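PDB 5JIG: DNA-dependent metalloprotease WSS1 homolog 2 from Schizosaccharomyces pombe, which probably cleaves DNA-bound proteins as a DNA-dependent zinc metalloprotease, clearing toxic DNA-protein crosslinks such as trapped topoisomerase 1. Local coordinates for residues L95-T100 with G105-S110; K17-R22 with D83-Y88. All coordinates share one frame; numbering follows the deposited sequence.

Contact 1: residues L95-T100 with G105-S110; sequences LIHELT and GEHDSS. With NI (nickel (II) ion), chain B.
H97 and H107 meet at a nickel ion, each binding it through NE2 at 2.1 Å. The two bonds open at about 94° on the metal, which brings the NE2 atoms to 3.1 Å from each other; they are close because they share the ion. Two waters also bind, the first almost straight across the nickel from H97 NE2. H101 supplies the third histidine, and with six ligands in all the site is roughly octahedral.

Between the rings, packing follows from coordination. NE2 of H107 sits at the edge of the H97 ring, near its plane, while the H107 ring is turned 56° away, neither stacked nor edge-on. H97 reaches out from the helix because CG stands anti to the backbone N (chi1 175°). F111, in helix 109-122, meets both imidazoles edge-to-face.

Hydrogen bonds act within each segment. OG1 of T100 gives a 2.8 Å bond back to I96 O, approaching from the opposite face of the carbonyl plane to T100 N, so that one oxygen serves two donors. In the loop, D108 N bonds to E106 O at 2.9 Å, closing an inverse gamma turn centred on H107. D108 then becomes the N-cap of the next helix, its OD2 bonding to F111 N. The ligand H107 thus sits at the centre of a tight turn, one residue ahead of the N-cap of the next helix.

H97, E98 and H101 form the HExxH motif of zinc proteases, completed by H107. E98, the predicted active-site residue, turns its carboxylate toward the metal pocket, and water on the ion is consistent with the zinc-water chemistry of such enzymes, nickel here standing where the catalytic zinc belongs.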
ATOM      1  N   LEU A  95       2.146  -1.075   3.155  1.00  4.61           N
ATOM      2  CA  LEU A  95       1.386  -0.039   2.430  1.00  4.68           C
ATOM      3  C   LEU A  95       1.031   1.116   3.346  1.00  4.57           C
ATOM      4  O   LEU A  95       1.123   2.285   2.962  1.00  5.14           O
ATOM      5  CB  LEU A  95       0.162  -0.635   1.760  1.00  4.78           C
ATOM      6  CG  LEU A  95      -0.728   0.368   1.003  1.00  5.38           C
ATOM      7  CD1 LEU A  95       0.041   1.194  -0.017  1.00  5.55           C
ATOM      8  CD2 LEU A  95      -1.883  -0.376   0.351  1.00  5.35           C
ATOM      9  N   ILE A  96       0.594   0.820   4.587  1.00  4.80           N
ATOM     10  CA  ILE A  96       0.299   1.896   5.535  1.00  5.16           C
ATOM     11  C   ILE A  96       1.541   2.711   5.842  1.00  4.95           C
ATOM     12  O   ILE A  96       1.455   3.937   5.938  1.00  5.36           O
ATOM     13  CB  ILE A  96      -0.412   1.321   6.788  1.00  5.58           C
ATOM     14  CG1 ILE A  96      -1.740   0.686   6.382  1.00  5.91           C
ATOM     15  CG2 ILE A  96      -0.561   2.389   7.829  1.00  6.62           C
ATOM     16  CD1 ILE A  96      -2.497  -0.017   7.481  1.00  8.75           C
ATOM     17  N   HIS A  97       2.694   2.054   5.985  1.00  5.13           N
ATOM     18  CA  HIS A  97       3.948   2.751   6.148  1.00  5.22           C
ATOM     19  C   HIS A  97       4.167   3.708   4.968  1.00  4.90           C
ATOM     20  O   HIS A  97       4.467   4.907   5.171  1.00  5.29           O
ATOM     21  CB  HIS A  97       5.078   1.710   6.263  1.00  5.65           C
ATOM     22  CG  HIS A  97       6.436   2.304   6.325  1.00  6.09           C
ATOM     23  ND1 HIS A  97       7.276   2.114   7.402  1.00  7.15           N
ATOM     24  CD2 HIS A  97       7.154   3.055   5.455  1.00  6.77           C
ATOM     25  CE1 HIS A  97       8.424   2.721   7.142  1.00  7.64           C
ATOM     26  NE2 HIS A  97       8.390   3.326   5.982  1.00  7.21           N
ATOM     27  N   GLU A  98       4.045   3.209   3.743  1.00  4.87           N
ATOM     28  CA  GLU A  98       4.254   4.076   2.596  1.00  4.66           C
ATOM     29  C   GLU A  98       3.248   5.228   2.550  1.00  4.86           C
ATOM     30  O   GLU A  98       3.645   6.363   2.228  1.00  5.52           O
ATOM     31  CB  GLU A  98       4.272   3.324   1.280  1.00  5.11           C
ATOM     32  CG  GLU A  98       5.230   2.132   1.200  1.00  5.93           C
ATOM     33  CD  GLU A  98       6.564   2.298   1.696  1.00  7.06           C
ATOM     34  OE1 GLU A  98       7.052   3.437   1.772  1.00  8.08           O
ATOM     35  OE2 GLU A  98       7.164   1.226   2.002  1.00  9.11           O
ATOM     36  N   LEU A  99       2.008   4.991   2.865  1.00  4.71           N
ATOM     37  CA  LEU A  99       1.036   6.082   2.897  1.00  5.36           C
ATOM     38  C   LEU A  99       1.413   7.149   3.921  1.00  5.30           C
ATOM     39  O   LEU A  99       1.186   8.337   3.696  1.00  5.94           O
ATOM     40  CB  LEU A  99      -0.354   5.542   3.183  1.00  5.41           C
ATOM     41  CG  LEU A  99      -1.007   4.781   2.015  1.00  5.59           C
ATOM     42  CD1 LEU A  99      -2.237   4.061   2.506  1.00  6.33           C
ATOM     43  CD2 LEU A  99      -1.386   5.717   0.864  1.00  6.26           C
ATOM     44  N   THR A 100       1.980   6.731   5.065  1.00  5.52           N
ATOM     45  CA  THR A 100       2.404   7.667   6.081  1.00  5.70           C
ATOM     46  C   THR A 100       3.426   8.645   5.536  1.00  6.07           C
ATOM     47  O   THR A 100       3.483   9.820   5.918  1.00  7.08           O
ATOM     48  CB  THR A 100       2.952   6.882   7.305  1.00  6.39           C
ATOM     49  OG1 THR A 100       1.985   5.985   7.802  1.00  7.00           O
ATOM     50  CG2 THR A 100       3.269   7.817   8.448  1.00  7.69           C
ATOM     51  N   GLY A 105       8.451  12.541   5.897  1.00 12.39           N
ATOM     52  CA  GLY A 105       9.529  11.977   5.126  1.00 12.33           C
ATOM     53  C   GLY A 105      10.444  11.028   5.855  1.00 12.22           C
ATOM     54  O   GLY A 105      10.844   9.966   5.285  1.00 16.34           O
ATOM     55  N   GLU A 106      10.705  11.362   7.105  1.00 12.59           N
ATOM     56  CA  GLU A 106      11.585  10.616   7.968  1.00 13.17           C
ATOM     57  C   GLU A 106      10.737   9.725   8.924  1.00 10.91           C
ATOM     58  O   GLU A 106       9.629  10.056   9.262  1.00 12.90           O
ATOM     59  CB  GLU A 106      12.425  11.562   8.860  1.00 15.34           C
ATOM     60  CG  GLU A 106      13.419  12.360   8.034  1.00 19.43           C
ATOM     61  CD  GLU A 106      14.310  11.493   7.141  1.00 23.10           C
ATOM     62  OE1 GLU A 106      14.937  10.581   7.665  1.00 25.16           O
ATOM     63  OE2 GLU A 106      14.353  11.672   5.899  1.00 36.10           O
ATOM     64  N   HIS A 107      11.384   8.620   9.368  1.00 11.84           N
ATOM     65  CA  HIS A 107      10.768   7.713  10.315  1.00 11.80           C
ATOM     66  C   HIS A 107      10.921   8.207  11.751  1.00 14.00           C
ATOM     67  O   HIS A 107      11.450   7.511  12.611  1.00 16.30           O
ATOM     68  CB  HIS A 107      11.277   6.298  10.170  1.00 12.25           C
ATOM     69  CG  HIS A 107      11.233   5.720   8.785  1.00 10.82           C
ATOM     70  ND1 HIS A 107      12.379   5.325   8.164  1.00 14.20           N
ATOM     71  CD2 HIS A 107      10.272   5.507   7.892  1.00  9.98           C
ATOM     72  CE1 HIS A 107      12.107   4.845   6.977  1.00 14.24           C
ATOM     73  NE2 HIS A 107      10.840   4.976   6.771  1.00  9.74           N
ATOM     74  N   ASP A 108      10.442   9.424  11.967  1.00 15.32           N
ATOM     75  CA  ASP A 108      10.484  10.102  13.259  1.00 15.24           C
ATOM     76  C   ASP A 108       9.254   9.891  14.166  1.00 14.18           C
ATOM     77  O   ASP A 108       8.438   9.089  13.822  1.00 12.79           O
ATOM     78  CB  ASP A 108      10.831  11.625  12.999  1.00 17.16           C
ATOM     79  CG  ASP A 108       9.723  12.319  12.347  1.00 20.38           C
ATOM     80  OD1 ASP A 108      10.020  13.449  11.841  1.00 30.56           O
ATOM     81  OD2 ASP A 108       8.559  11.883  12.252  1.00 18.36           O
ATOM     82  N   SER A 109       9.199  10.552  15.351  1.00 17.05           N
ATOM     83  CA  SER A 109       8.072  10.322  16.203  1.00 15.71           C
ATOM     84  C   SER A 109       6.736  10.674  15.559  1.00 13.20           C
ATOM     85  O   SER A 109       5.756  10.025  15.838  1.00 13.25           O
ATOM     86  CB  SER A 109       8.255  11.129  17.484  1.00 18.64           C
ATOM     87  OG  SER A 109       9.365  10.688  18.252  1.00 29.32           O
ATOM     88  N   SER A 110       6.693  11.701  14.737  1.00 15.54           N
ATOM     89  CA  SER A 110       5.481  12.076  14.086  1.00 13.84           C
ATOM     90  C   SER A 110       5.016  11.017  13.049  1.00 11.11           C
ATOM     91  O   SER A 110       3.851  10.710  13.006  1.00 11.42           O
ATOM     92  CB  SER A 110       5.647  13.445  13.419  1.00 18.76           C
ATOM     93  OG  SER A 110       5.855  14.420  14.390  1.00 27.28           O
TER
HETATM   94 NI    NI B 201       9.896   4.340   4.990  1.00  8.23          NI
HETATM   95  O   HOH W   1      11.481   5.092   3.773  1.00 13.65           O
HETATM   96  O   HOH W   2      11.028   2.487   4.893  1.00 12.46           O

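Contact 2: residues K17-R22 with D83-Y88; sequences KDRALR and DGFRDY
NH2 of R19 comes to 3.1 Å from the backbone O of D83, the shortest polar approach between the helix and the loop. The D83 carboxylate is a looser companion: its OD1 is 4.8 Å from the same nitrogen, a distance at which the opposite charges probably still attract, though the groups are not in contact.

F85 carries most of the packing. Its CD1 lies 3.3 Å above the plane of the R19 guanidinium, over the centre of that group, although ring and guanidinium are inclined by 38° and do not lie flat on one another. The arginine gets there by staying extended: CG is anti to the backbone N (chi1 -175°) and the chain runs straight on to NE, so that CG passes over one face of the ring and CD lies 3.7 Å from CE1. The two side chains run past each other in opposite directions. On the far part of the ring, CE2 touches A20, 4.0 Å from its CB, an apolar contact against the helix itself. With a serine in place of F85, the R19 guanidinium would probably lose the surface it rests against and be freer to swing, and a gap would open beside A20.

R78 and Y23 also touch the F85 side chain, and Y23 OH bonds to R86 O, so helix 17-29 holds this loop at more than one point. The loop, running between strand 72-76 and helix 88-100, is thereby fastened along the first turns of helix 17-29. At its end Y88 opens helix 88-100, packing on L27, making a cation-pi contact with R26 and bonding through OH to D30.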
ATOM      1  N   LYS A  17       1.639 -13.098 -12.962  1.00 10.07           N
ATOM      2  CA  LYS A  17       1.379 -11.667 -12.789  1.00  9.15           C
ATOM      3  C   LYS A  17      -0.118 -11.427 -12.600  1.00  8.47           C
ATOM      4  O   LYS A  17      -0.490 -10.432 -11.999  1.00  8.28           O
ATOM      5  CB  LYS A  17       1.948 -10.833 -13.928  1.00 11.05           C
ATOM      6  CG  LYS A  17       1.386 -11.175 -15.262  1.00 11.57           C
ATOM      7  CD  LYS A  17       2.074 -10.381 -16.362  1.00 16.11           C
ATOM      8  CE  LYS A  17       1.725  -8.963 -16.462  1.00 17.22           C
ATOM      9  NZ  LYS A  17       2.428  -8.338 -17.610  1.00 26.27           N
ATOM     10  N   ASP A  18      -0.976 -12.304 -13.138  1.00 10.47           N
ATOM     11  CA  ASP A  18      -2.423 -12.091 -12.871  1.00 10.84           C
ATOM     12  C   ASP A  18      -2.768 -12.145 -11.261  1.00  9.96           C
ATOM     13  O   ASP A  18      -3.590 -11.456 -10.699  1.00 10.24           O
ATOM     14  CB  ASP A  18      -3.304 -13.052 -13.651  1.00 12.00           C
ATOM     15  CG  ASP A  18      -3.419 -12.689 -15.175  1.00 12.25           C
ATOM     16  OD1 ASP A  18      -2.941 -11.629 -15.614  1.00 13.09           O
ATOM     17  OD2 ASP A  18      -3.941 -13.530 -15.943  1.00 14.27           O
ATOM     18  N   ARG A  19      -2.013 -12.996 -10.598  1.00 10.18           N
ATOM     19  CA  ARG A  19      -2.057 -13.133  -9.131  1.00 10.65           C
ATOM     20  C   ARG A  19      -1.488 -11.880  -8.442  1.00  9.35           C
ATOM     21  O   ARG A  19      -2.054 -11.368  -7.477  1.00  8.86           O
ATOM     22  CB  ARG A  19      -1.338 -14.367  -8.714  1.00 12.63           C
ATOM     23  CG  ARG A  19      -1.424 -14.674  -7.281  1.00 14.00           C
ATOM     24  CD  ARG A  19      -0.818 -16.073  -7.053  1.00 15.64           C
ATOM     25  NE  ARG A  19      -0.566 -16.264  -5.676  1.00 19.00           N
ATOM     26  CZ  ARG A  19       0.200 -17.204  -5.124  1.00 24.35           C
ATOM     27  NH1 ARG A  19       0.327 -17.136  -3.808  1.00 25.43           N
ATOM     28  NH2 ARG A  19       0.879 -18.147  -5.858  1.00 27.10           N
ATOM     29  N   ALA A  20      -0.381 -11.344  -8.954  1.00  8.16           N
ATOM     30  CA  ALA A  20       0.160 -10.093  -8.431  1.00  7.36           C
ATOM     31  C   ALA A  20      -0.872  -8.980  -8.615  1.00  6.65           C
ATOM     32  O   ALA A  20      -1.034  -8.130  -7.724  1.00  6.34           O
ATOM     33  CB  ALA A  20       1.446  -9.712  -9.128  1.00  7.21           C
ATOM     34  N   LEU A  21      -1.557  -8.945  -9.755  1.00  6.67           N
ATOM     35  CA  LEU A  21      -2.559  -7.909  -9.991  1.00  6.76           C
ATOM     36  C   LEU A  21      -3.724  -8.073  -9.008  1.00  6.71           C
ATOM     37  O   LEU A  21      -4.215  -7.077  -8.441  1.00  6.64           O
ATOM     38  CB  LEU A  21      -3.009  -7.903 -11.443  1.00  7.56           C
ATOM     39  CG  LEU A  21      -4.056  -6.860 -11.777  1.00  7.81           C
ATOM     40  CD1 LEU A  21      -3.616  -5.443 -11.418  1.00  8.62           C
ATOM     41  CD2 LEU A  21      -4.387  -7.010 -13.248  1.00 10.69           C
ATOM     42  N   ARG A  22      -4.203  -9.313  -8.817  1.00  7.53           N
ATOM     43  CA  ARG A  22      -5.242  -9.516  -7.839  1.00  7.63           C
ATOM     44  C   ARG A  22      -4.827  -9.063  -6.443  1.00  7.03           C
ATOM     45  O   ARG A  22      -5.652  -8.548  -5.677  1.00  7.34           O
ATOM     46  CB  ARG A  22      -5.627 -11.051  -7.749  1.00  9.21           C
ATOM     47  CG  ARG A  22      -6.369 -11.593  -8.909  1.00 11.86           C
ATOM     48  CD  ARG A  22      -7.026 -12.943  -8.497  1.00 19.24           C
ATOM     49  NE  ARG A  22      -6.138 -14.069  -8.127  1.00 22.49           N
ATOM     50  CZ  ARG A  22      -6.139 -14.737  -6.952  1.00 20.85           C
ATOM     51  NH1 ARG A  22      -5.367 -15.789  -6.823  1.00 25.07           N
ATOM     52  NH2 ARG A  22      -6.872 -14.343  -5.916  1.00 21.57           N
ATOM     53  N   ASP A  83       6.293 -18.090  -7.985  1.00  9.42           N
ATOM     54  CA  ASP A  83       4.938 -18.038  -7.386  1.00  9.77           C
ATOM     55  C   ASP A  83       4.936 -17.793  -5.873  1.00  9.38           C
ATOM     56  O   ASP A  83       3.879 -17.987  -5.265  1.00 11.09           O
ATOM     57  CB  ASP A  83       4.098 -19.296  -7.752  1.00 10.76           C
ATOM     58  CG  ASP A  83       4.597 -20.583  -7.149  1.00 12.57           C
ATOM     59  OD1 ASP A  83       3.875 -21.604  -7.346  1.00 15.85           O
ATOM     60  OD2 ASP A  83       5.683 -20.566  -6.517  1.00 13.97           O
ATOM     61  N   GLY A  84       6.082 -17.379  -5.307  1.00  9.60           N
ATOM     62  CA  GLY A  84       6.069 -17.088  -3.874  1.00  9.24           C
ATOM     63  C   GLY A  84       5.651 -15.640  -3.631  1.00  8.60           C
ATOM     64  O   GLY A  84       6.205 -14.706  -4.229  1.00  8.70           O
ATOM     65  N   PHE A  85       4.674 -15.465  -2.747  1.00  8.86           N
ATOM     66  CA  PHE A  85       4.158 -14.159  -2.364  1.00  7.88           C
ATOM     67  C   PHE A  85       4.250 -13.956  -0.886  1.00  8.27           C
ATOM     68  O   PHE A  85       4.173 -14.886  -0.080  1.00  9.58           O
ATOM     69  CB  PHE A  85       2.702 -13.970  -2.886  1.00  8.93           C
ATOM     70  CG  PHE A  85       2.630 -13.768  -4.361  1.00  9.18           C
ATOM     71  CD1 PHE A  85       2.619 -14.846  -5.236  1.00 10.59           C
ATOM     72  CD2 PHE A  85       2.622 -12.489  -4.893  1.00  9.56           C
ATOM     73  CE1 PHE A  85       2.567 -14.617  -6.613  1.00 11.77           C
ATOM     74  CE2 PHE A  85       2.561 -12.283  -6.268  1.00 10.29           C
ATOM     75  CZ  PHE A  85       2.573 -13.340  -7.120  1.00 10.82           C
ATOM     76  N   ARG A  86       4.477 -12.686  -0.541  1.00  8.02           N
ATOM     77  CA  ARG A  86       4.442 -12.265   0.892  0.50  7.94           C
ATOM     78  C   ARG A  86       3.023 -12.247   1.517  1.00  6.85           C
ATOM     79  O   ARG A  86       2.052 -12.050   0.809  1.00  7.97           O
ATOM     80  CB  ARG A  86       5.058 -10.860   0.968  0.50  8.75           C
ATOM     81  CG  ARG A  86       6.518 -10.841   0.673  0.50 11.77           C
ATOM     82  CD  ARG A  86       7.113  -9.442   0.572  0.50 13.08           C
ATOM     83  NE  ARG A  86       8.479  -9.669   0.111  0.50 16.46           N
ATOM     84  CZ  ARG A  86       9.463 -10.065   0.907  0.50 21.66           C
ATOM     85  NH1 ARG A  86       9.270 -10.096   2.233  0.50 22.22           N
ATOM     86  NH2 ARG A  86      10.637 -10.336   0.373  0.50 23.62           N
ATOM     87  N   ASP A  87       2.968 -12.468   2.806  1.00  7.71           N
ATOM     88  CA  ASP A  87       1.675 -12.539   3.477  1.00  8.15           C
ATOM     89  C   ASP A  87       0.975 -11.176   3.473  1.00  6.73           C
ATOM     90  O   ASP A  87       1.608 -10.101   3.588  1.00  6.87           O
ATOM     91  CB  ASP A  87       1.784 -13.073   4.871  1.00 11.38           C
ATOM     92  CG  ASP A  87       2.579 -12.250   5.710  1.00 15.29           C
ATOM     93  OD1 ASP A  87       1.998 -11.527   6.539  1.00 19.10           O
ATOM     94  OD2 ASP A  87       3.806 -12.290   5.575  1.00 19.96           O
ATOM     95  N   TYR A  88      -0.341 -11.232   3.358  1.00  7.77           N
ATOM     96  CA  TYR A  88      -1.141 -10.043   3.226  1.00  7.36           C
ATOM     97  C   TYR A  88      -0.981  -9.084   4.386  1.00  7.16           C
ATOM     98  O   TYR A  88      -0.894  -7.854   4.180  1.00  7.21           O
ATOM     99  CB  TYR A  88      -2.609 -10.396   3.006  1.00  8.69           C
ATOM    100  CG  TYR A  88      -3.456  -9.210   2.678  1.00  8.22           C
ATOM    101  CD1 TYR A  88      -3.435  -8.661   1.420  1.00  8.26           C
ATOM    102  CD2 TYR A  88      -4.242  -8.597   3.637  1.00  7.50           C
ATOM    103  CE1 TYR A  88      -4.176  -7.536   1.103  1.00  7.91           C
ATOM    104  CE2 TYR A  88      -5.022  -7.479   3.337  1.00  8.19           C
ATOM    105  CZ  TYR A  88      -4.968  -6.943   2.047  1.00  8.12           C
ATOM    106  OH  TYR A  88      -5.682  -5.843   1.695  1.00  9.12           O
TER

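Contacts 1 and 2 lie on opposite sides of the chain's centre, their own centres 24 Å apart and their nearest atoms about 7 Å apart, without touching. Both belong to the WLM protease domain, and helix 88-100 connects them: the loop 83-88 of contact 2 runs into its start, while 95-100 of contact 1 is its last part. Along the chain they come in series, contact 2 closing before contact 1 opens. Contact 2 ties the approach to that helix onto helix 17-29, away from the metal; contact 1 joins its last part, through the ion, to the turn that leads into helix 109-122. One helix therefore spans from a peripheral packing contact to the catalytic centre.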